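Local atomic coordinates of 3-dehydroshikimate dehydratase (Pseudomonas putida, PDB entry 5HMQ), a protein that converts 3-dehydroshikimate to protocatechuate with the help of a divalent metal ion, in the degradation of quinate and shikimate. Residues C[513-518]-C[594-599]; C[546-551]-C[572-577]. All blocks are in the same frame, centred on the assembly; numbering follows the deposited sequence.

Interaction 1. Residues C[513-518]-C[594-599]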
loop_
_atom_site.group_PDB
_atom_site.type_symbol
_atom_site.label_atom_id
_atom_site.label_comp_id
_atom_site.label_asym_id
_atom_site.label_seq_id
_atom_site.Cartn_x
_atom_site.Cartn_y
_atom_site.Cartn_z
ATOM N N LEU C 513 -8.864 16.032 8.211
ATOM C CA LEU C 513 -7.803 17.033 8.154
ATOM C C LEU C 513 -8.000 17.886 6.900
ATOM O O LEU C 513 -8.967 17.727 6.158
ATOM C CB LEU C 513 -6.422 16.372 8.112
ATOM C CG LEU C 513 -5.661 15.714 9.256
ATOM C CD1 LEU C 513 -6.283 14.406 9.636
ATOM C CD2 LEU C 513 -4.224 15.491 8.803
ATOM N N SER C 514 -7.070 18.799 6.638
ATOM C CA SER C 514 -7.179 19.652 5.454
ATOM C C SER C 514 -5.759 20.041 5.138
ATOM O O SER C 514 -5.450 20.699 4.153
ATOM C CB SER C 514 -8.131 20.846 5.686
ATOM O OG SER C 514 -7.475 22.019 6.106
ATOM N N SER C 515 -4.911 19.664 6.047
ATOM C CA SER C 515 -3.448 19.750 6.005
ATOM C C SER C 515 -2.845 18.349 5.831
ATOM O O SER C 515 -2.344 17.772 6.797
ATOM C CB SER C 515 -3.027 20.361 7.313
ATOM O OG SER C 515 -1.756 19.963 7.606
ATOM N N TYR C 516 -2.814 17.829 4.600
ATOM C CA TYR C 516 -2.122 16.572 4.354
ATOM C C TYR C 516 -1.130 16.735 3.216
ATOM O O TYR C 516 -1.521 16.994 2.069
ATOM C CB TYR C 516 -3.107 15.441 4.069
ATOM C CG TYR C 516 -2.394 14.187 3.612
ATOM C CD1 TYR C 516 -1.790 13.346 4.542
ATOM C CD2 TYR C 516 -2.331 13.829 2.278
ATOM C CE1 TYR C 516 -1.136 12.207 4.158
ATOM C CE2 TYR C 516 -1.679 12.683 1.872
ATOM C CZ TYR C 516 -1.081 11.868 2.818
ATOM O OH TYR C 516 -0.438 10.726 2.379
ATOM N N ARG C 517 0.142 16.557 3.546
ATOM C CA ARG C 517 1.209 16.444 2.574
ATOM C C ARG C 517 1.778 15.035 2.642
ATOM O O ARG C 517 1.930 14.474 3.728
ATOM C CB ARG C 517 2.309 17.491 2.816
ATOM C CG ARG C 517 1.727 18.892 3.023
ATOM C CD ARG C 517 0.886 19.336 1.827
ATOM N NE ARG C 517 -0.235 20.182 2.233
ATOM C CZ ARG C 517 -0.210 21.512 2.249
ATOM N NH1 ARG C 517 0.881 22.164 1.871
ATOM N NH2 ARG C 517 -1.281 22.192 2.640
ATOM N N GLY C 518 2.043 14.454 1.470
ATOM C CA GLY C 518 2.478 13.073 1.337
ATOM C C GLY C 518 3.828 12.770 1.943
ATOM O O GLY C 518 4.154 13.197 3.055
ATOM N N PHE C 594 8.716 23.824 7.184
ATOM C CA PHE C 594 8.621 24.761 6.071
ATOM C C PHE C 594 7.371 24.434 5.266
ATOM O O PHE C 594 7.345 23.450 4.519
ATOM C CB PHE C 594 9.870 24.698 5.195
ATOM C CG PHE C 594 9.759 25.504 3.927
ATOM C CD1 PHE C 594 9.960 26.875 3.940
ATOM C CD2 PHE C 594 9.457 24.888 2.722
ATOM C CE1 PHE C 594 9.858 27.615 2.776
ATOM C CE2 PHE C 594 9.355 25.622 1.557
ATOM C CZ PHE C 594 9.554 26.988 1.584
ATOM N N GLU C 595 6.342 25.268 5.415
ATOM C CA GLU C 595 5.075 25.125 4.701
ATOM C C GLU C 595 4.544 23.695 4.775
ATOM O O GLU C 595 4.214 23.069 3.764
ATOM C CB GLU C 595 5.218 25.597 3.254
ATOM C CG GLU C 595 5.602 27.065 3.156
ATOM C CD GLU C 595 5.536 27.603 1.747
ATOM O OE1 GLU C 595 4.997 26.905 0.862
ATOM O OE2 GLU C 595 6.029 28.728 1.524
ATOM N N GLU C 596 4.480 23.177 6.004
ATOM C CA GLU C 596 3.821 21.913 6.332
ATOM C C GLU C 596 4.492 20.706 5.676
ATOM O O GLU C 596 3.839 19.693 5.413
ATOM C CB GLU C 596 2.331 21.958 5.970
ATOM C CG GLU C 596 1.594 23.191 6.485
ATOM C CD GLU C 596 1.311 23.148 7.982
ATOM O OE1 GLU C 596 1.792 22.220 8.661
ATOM O OE2 GLU C 596 0.603 24.047 8.476
ATOM N N ARG C 597 5.797 20.788 5.422
ATOM C CA ARG C 597 6.543 19.638 4.921
ATOM C C ARG C 597 7.739 19.350 5.815
ATOM O O ARG C 597 7.582 18.969 6.980
ATOM C CB ARG C 597 7.017 19.871 3.485
ATOM C CG ARG C 597 6.121 20.769 2.674
ATOM C CD ARG C 597 5.501 20.036 1.509
ATOM N NE ARG C 597 4.542 20.885 0.811
ATOM C CZ ARG C 597 3.783 20.484 -0.203
ATOM N NH1 ARG C 597 3.871 19.239 -0.646
ATOM N NH2 ARG C 597 2.936 21.331 -0.773
ATOM N N PHE C 598 8.937 19.536 5.272
ATOM C CA PHE C 598 10.159 19.283 6.015
ATOM C C PHE C 598 10.484 20.443 6.945
ATOM O O PHE C 598 10.129 21.598 6.688
ATOM C CB PHE C 598 11.323 19.052 5.051
ATOM C CG PHE C 598 11.408 20.072 3.946
ATOM C CD1 PHE C 598 12.067 21.277 4.139
ATOM C CD2 PHE C 598 10.828 19.823 2.712
ATOM C CE1 PHE C 598 12.143 22.214 3.123
ATOM C CE2 PHE C 598 10.900 20.754 1.693
ATOM C CZ PHE C 598 11.558 21.951 1.899
ATOM N N PHE C 599 11.163 20.121 8.040
ATOM C CA PHE C 599 11.730 21.112 8.939
ATOM C C PHE C 599 13.238 20.910 8.998
ATOM O O PHE C 599 13.784 19.974 8.410
ATOM C CB PHE C 599 11.104 21.028 10.342
ATOM C CG PHE C 599 11.237 19.679 10.998
ATOM C CD1 PHE C 599 10.301 18.683 10.764
ATOM C CD2 PHE C 599 12.274 19.422 11.881
ATOM C CE1 PHE C 599 10.412 17.446 11.375
ATOM C CE2 PHE C 599 12.388 18.189 12.500
ATOM C CZ PHE C 599 11.458 17.200 12.245
#
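Segment 513-518 is an irregular, rather extended run leading into strand 520-528, and segment 594-599 holds a type I' beta turn, with Glu595 and Glu596 at its corners (phi 48° and 64°), leading into strand 599-606. The nearest CA atoms are those of Arg517 and Arg597, 6.6 Å apart. Within the turn, Arg597 N donates a hydrogen bond back to Phe594 O, and Phe594 N one forward to Phe598 O (2.7 Å). Arg517 bridges the gap. Its CB and CG lie against the carbonyl of Glu596, CG coming 3.3 Å from Glu596 O. The bend at chi2 carries CD over the centre of one face of the Arg597 guanidinium, 3.7 Å from Arg597 CZ, and the bend at chi3 turns the guanidinium of Arg517 on from there. The two arginines cross at about a right angle, their guanidinium planes 68° apart and not stacked; Arg517 NH1 stands 3.5 Å from Arg597 NH2, donor facing donor. Glu596 CB sits over one face of the Arg517 guanidinium. Glu206 of the second subunit forms a salt bridge with Arg597 NH2 and a long, weak ion pair with Arg517 NH1. The contact thus joins two loops of the second VOC module by methylene-on-guanidinium packing, buries Arg597 NE without a partner, and sets two like charges side by side, their repulsion probably eased by that carboxylate.

Interaction 2. Residues C[546-551]-C[572-577]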
loop_
_atom_site.group_PDB
_atom_site.type_symbol
_atom_site.label_atom_id
_atom_site.label_comp_id
_atom_site.label_asym_id
_atom_site.label_seq_id
_atom_site.Cartn_x
_atom_site.Cartn_y
_atom_site.Cartn_z
ATOM N N LEU C 546 11.559 26.209 17.658
ATOM C CA LEU C 546 10.471 25.837 18.553
ATOM C C LEU C 546 10.682 26.379 19.962
ATOM O O LEU C 546 11.812 26.520 20.437
ATOM C CB LEU C 546 10.334 24.321 18.620
ATOM C CG LEU C 546 10.168 23.592 17.291
ATOM C CD1 LEU C 546 10.099 22.097 17.524
ATOM C CD2 LEU C 546 8.915 24.085 16.586
ATOM N N GLU C 547 9.569 26.665 20.632
ATOM C CA GLU C 547 9.568 27.011 22.047
ATOM C C GLU C 547 9.371 25.750 22.874
ATOM O O GLU C 547 8.398 25.015 22.675
ATOM C CB GLU C 547 8.457 28.013 22.370
ATOM C CG GLU C 547 8.306 28.302 23.862
ATOM C CD GLU C 547 7.279 29.379 24.151
ATOM O OE1 GLU C 547 7.138 30.306 23.326
ATOM O OE2 GLU C 547 6.598 29.284 25.193
ATOM N N ILE C 548 10.287 25.508 23.797
ATOM C CA ILE C 548 10.289 24.299 24.616
ATOM C C ILE C 548 9.711 24.652 25.982
ATOM O O ILE C 548 10.162 25.632 26.593
ATOM C CB ILE C 548 11.705 23.713 24.752
ATOM C CG1 ILE C 548 12.314 23.476 23.369
ATOM C CG2 ILE C 548 11.670 22.418 25.542
ATOM C CD1 ILE C 548 11.471 22.596 22.471
ATOM N N PRO C 549 8.732 23.904 26.487
ATOM C CA PRO C 549 8.085 24.289 27.745
ATOM C C PRO C 549 9.030 24.165 28.930
ATOM O O PRO C 549 10.035 23.450 28.896
ATOM C CB PRO C 549 6.914 23.304 27.864
ATOM C CG PRO C 549 6.719 22.757 26.483
ATOM C CD PRO C 549 8.076 22.746 25.859
ATOM N N LEU C 550 8.685 24.892 29.996
ATOM C CA LEU C 550 9.536 24.939 31.180
ATOM C C LEU C 550 9.654 23.569 31.836
ATOM O O LEU C 550 10.731 23.194 32.316
ATOM C CB LEU C 550 8.983 25.968 32.169
ATOM C CG LEU C 550 9.930 26.751 33.087
ATOM C CD1 LEU C 550 9.159 27.839 33.819
ATOM C CD2 LEU C 550 10.645 25.852 34.083
ATOM N N ASN C 551 8.559 22.802 31.855
ATOM C CA ASN C 551 8.568 21.501 32.519
ATOM C C ASN C 551 9.593 20.546 31.919
ATOM O O ASN C 551 10.041 19.624 32.612
ATOM C CB ASN C 551 7.168 20.878 32.476
ATOM C CG ASN C 551 6.592 20.808 31.069
ATOM O OD1 ASN C 551 7.296 20.496 30.107
ATOM N ND2 ASN C 551 5.303 21.103 30.946
ATOM N N TYR C 572 16.648 29.160 28.203
ATOM C CA TYR C 572 16.488 30.426 27.497
ATOM C C TYR C 572 16.698 30.270 25.997
ATOM O O TYR C 572 16.061 30.976 25.210
ATOM C CB TYR C 572 17.453 31.479 28.035
ATOM C CG TYR C 572 17.092 32.871 27.568
ATOM C CD1 TYR C 572 16.044 33.571 28.151
ATOM C CD2 TYR C 572 17.758 33.460 26.499
ATOM C CE1 TYR C 572 15.699 34.835 27.713
ATOM C CE2 TYR C 572 17.416 34.723 26.052
ATOM C CZ TYR C 572 16.386 35.406 26.664
ATOM O OH TYR C 572 16.038 36.662 26.223
ATOM N N TYR C 573 17.566 29.348 25.581
ATOM C CA TYR C 573 17.861 29.142 24.170
ATOM C C TYR C 573 17.035 28.020 23.555
ATOM O O TYR C 573 17.283 27.647 22.403
ATOM C CB TYR C 573 19.352 28.838 23.978
ATOM C CG TYR C 573 20.294 30.009 24.179
ATOM C CD1 TYR C 573 20.662 30.423 25.452
ATOM C CD2 TYR C 573 20.838 30.681 23.091
ATOM C CE1 TYR C 573 21.526 31.481 25.641
ATOM C CE2 TYR C 573 21.706 31.744 23.269
ATOM C CZ TYR C 573 22.046 32.139 24.550
ATOM O OH TYR C 573 22.909 33.194 24.740
ATOM N N ASN C 574 16.059 27.485 24.292
ATOM C CA ASN C 574 15.162 26.441 23.793
ATOM C C ASN C 574 15.944 25.280 23.182
ATOM O O ASN C 574 15.558 24.712 22.157
ATOM C CB ASN C 574 14.158 27.013 22.792
ATOM C CG ASN C 574 13.180 27.980 23.435
ATOM O OD1 ASN C 574 12.388 27.599 24.296
ATOM N ND2 ASN C 574 13.230 29.238 23.014
ATOM N N VAL C 575 17.054 24.922 23.819
ATOM C CA VAL C 575 17.898 23.830 23.348
ATOM C C VAL C 575 17.433 22.531 23.989
ATOM O O VAL C 575 17.177 22.479 25.199
ATOM C CB VAL C 575 19.378 24.106 23.663
ATOM C CG1 VAL C 575 20.244 22.927 23.237
ATOM C CG2 VAL C 575 19.838 25.376 22.971
ATOM N N LEU C 576 17.331 21.481 23.180
ATOM C CA LEU C 576 16.991 20.143 23.636
ATOM C C LEU C 576 18.266 19.342 23.872
ATOM O O LEU C 576 19.304 19.601 23.258
ATOM C CB LEU C 576 16.093 19.445 22.614
ATOM C CG LEU C 576 14.752 20.147 22.389
ATOM C CD1 LEU C 576 14.127 19.717 21.081
ATOM C CD2 LEU C 576 13.805 19.858 23.536
ATOM N N TYR C 577 18.180 18.360 24.767
ATOM C CA TYR C 577 19.369 17.725 25.315
ATOM C C TYR C 577 19.200 16.214 25.367
ATOM O O TYR C 577 18.097 15.697 25.557
ATOM C CB TYR C 577 19.678 18.270 26.718
ATOM C CG TYR C 577 20.854 17.615 27.403
ATOM C CD1 TYR C 577 22.157 17.970 27.081
ATOM C CD2 TYR C 577 20.661 16.651 28.384
ATOM C CE1 TYR C 577 23.235 17.374 27.710
ATOM C CE2 TYR C 577 21.731 16.052 29.019
ATOM C CZ TYR C 577 23.015 16.416 28.678
ATOM O OH TYR C 577 24.083 15.820 29.310
#
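Asn574 projects from the turn between helix 564-572 and strand 576-579 into the loop that precedes helix 550-559, within the second VOC (glyoxalase-like) module of the C-terminal domain. Its backbone is left-handed, and its CA lies 5.4 Å from that of Ile548. CB points at the other segment and meets Leu546 O at 3.4 Å, with Ile548 CG1 slightly farther off. CG, anti to the carbonyl carbon (chi1 -67°), continues past the same oxygen toward the backbone of Ile548. At the tip OD1 accepts the N-H of Ile548 at 3.0 Å. This bond is almost straight at hydrogen (177°), yet the donor stands 47° out of the amide carbonyl plane, above it. The same OD1 also touches Glu547 CA, while ND2 is only loosely near Leu546 O. Ile548 CG1 passes 3.7 Å from the backbone Asn574 O; the contact turns apolar where Ile548 CD1 meets Leu576 CD2 at 3.8 Å, the side chains crossing obliquely. Leu576 CD2 also lies against Ile548 CG2. The side chains of Leu576 and the magnesium ligand Glu601 are about 7 Å apart. One straight but out-of-plane side-chain-to-backbone bond, backed by a small apolar contact, therefore ties the turn just ahead of the edge strand 576-579 to the loop ahead of helix 550-559.

Overall arrangement
Both contacts belong to the C-terminal dioxygenase-like half, well after the N-terminal TIM barrel. Along the chain, 513-518 comes first, between helix 505-510 and strand 520-528. After that strand, which carries the metal ligand His523, and helix 531-541, segment 546-551 opens the smaller loop, which holds helices 550-559 and 564-572; interaction 2 shuts it at 572-577. Strands 576-579 and 585-590 follow before interaction 1 closes the larger loop at 594-599, so interaction 2 is wholly enclosed. Their centres are 23 Å apart. Interaction 1 joins loops leading into neighbouring strands 520-528 and 599-606, beside the second subunit; interaction 2 joins the turn leading into the sheet's outer strand 576-579 to the loop before helix 550-559.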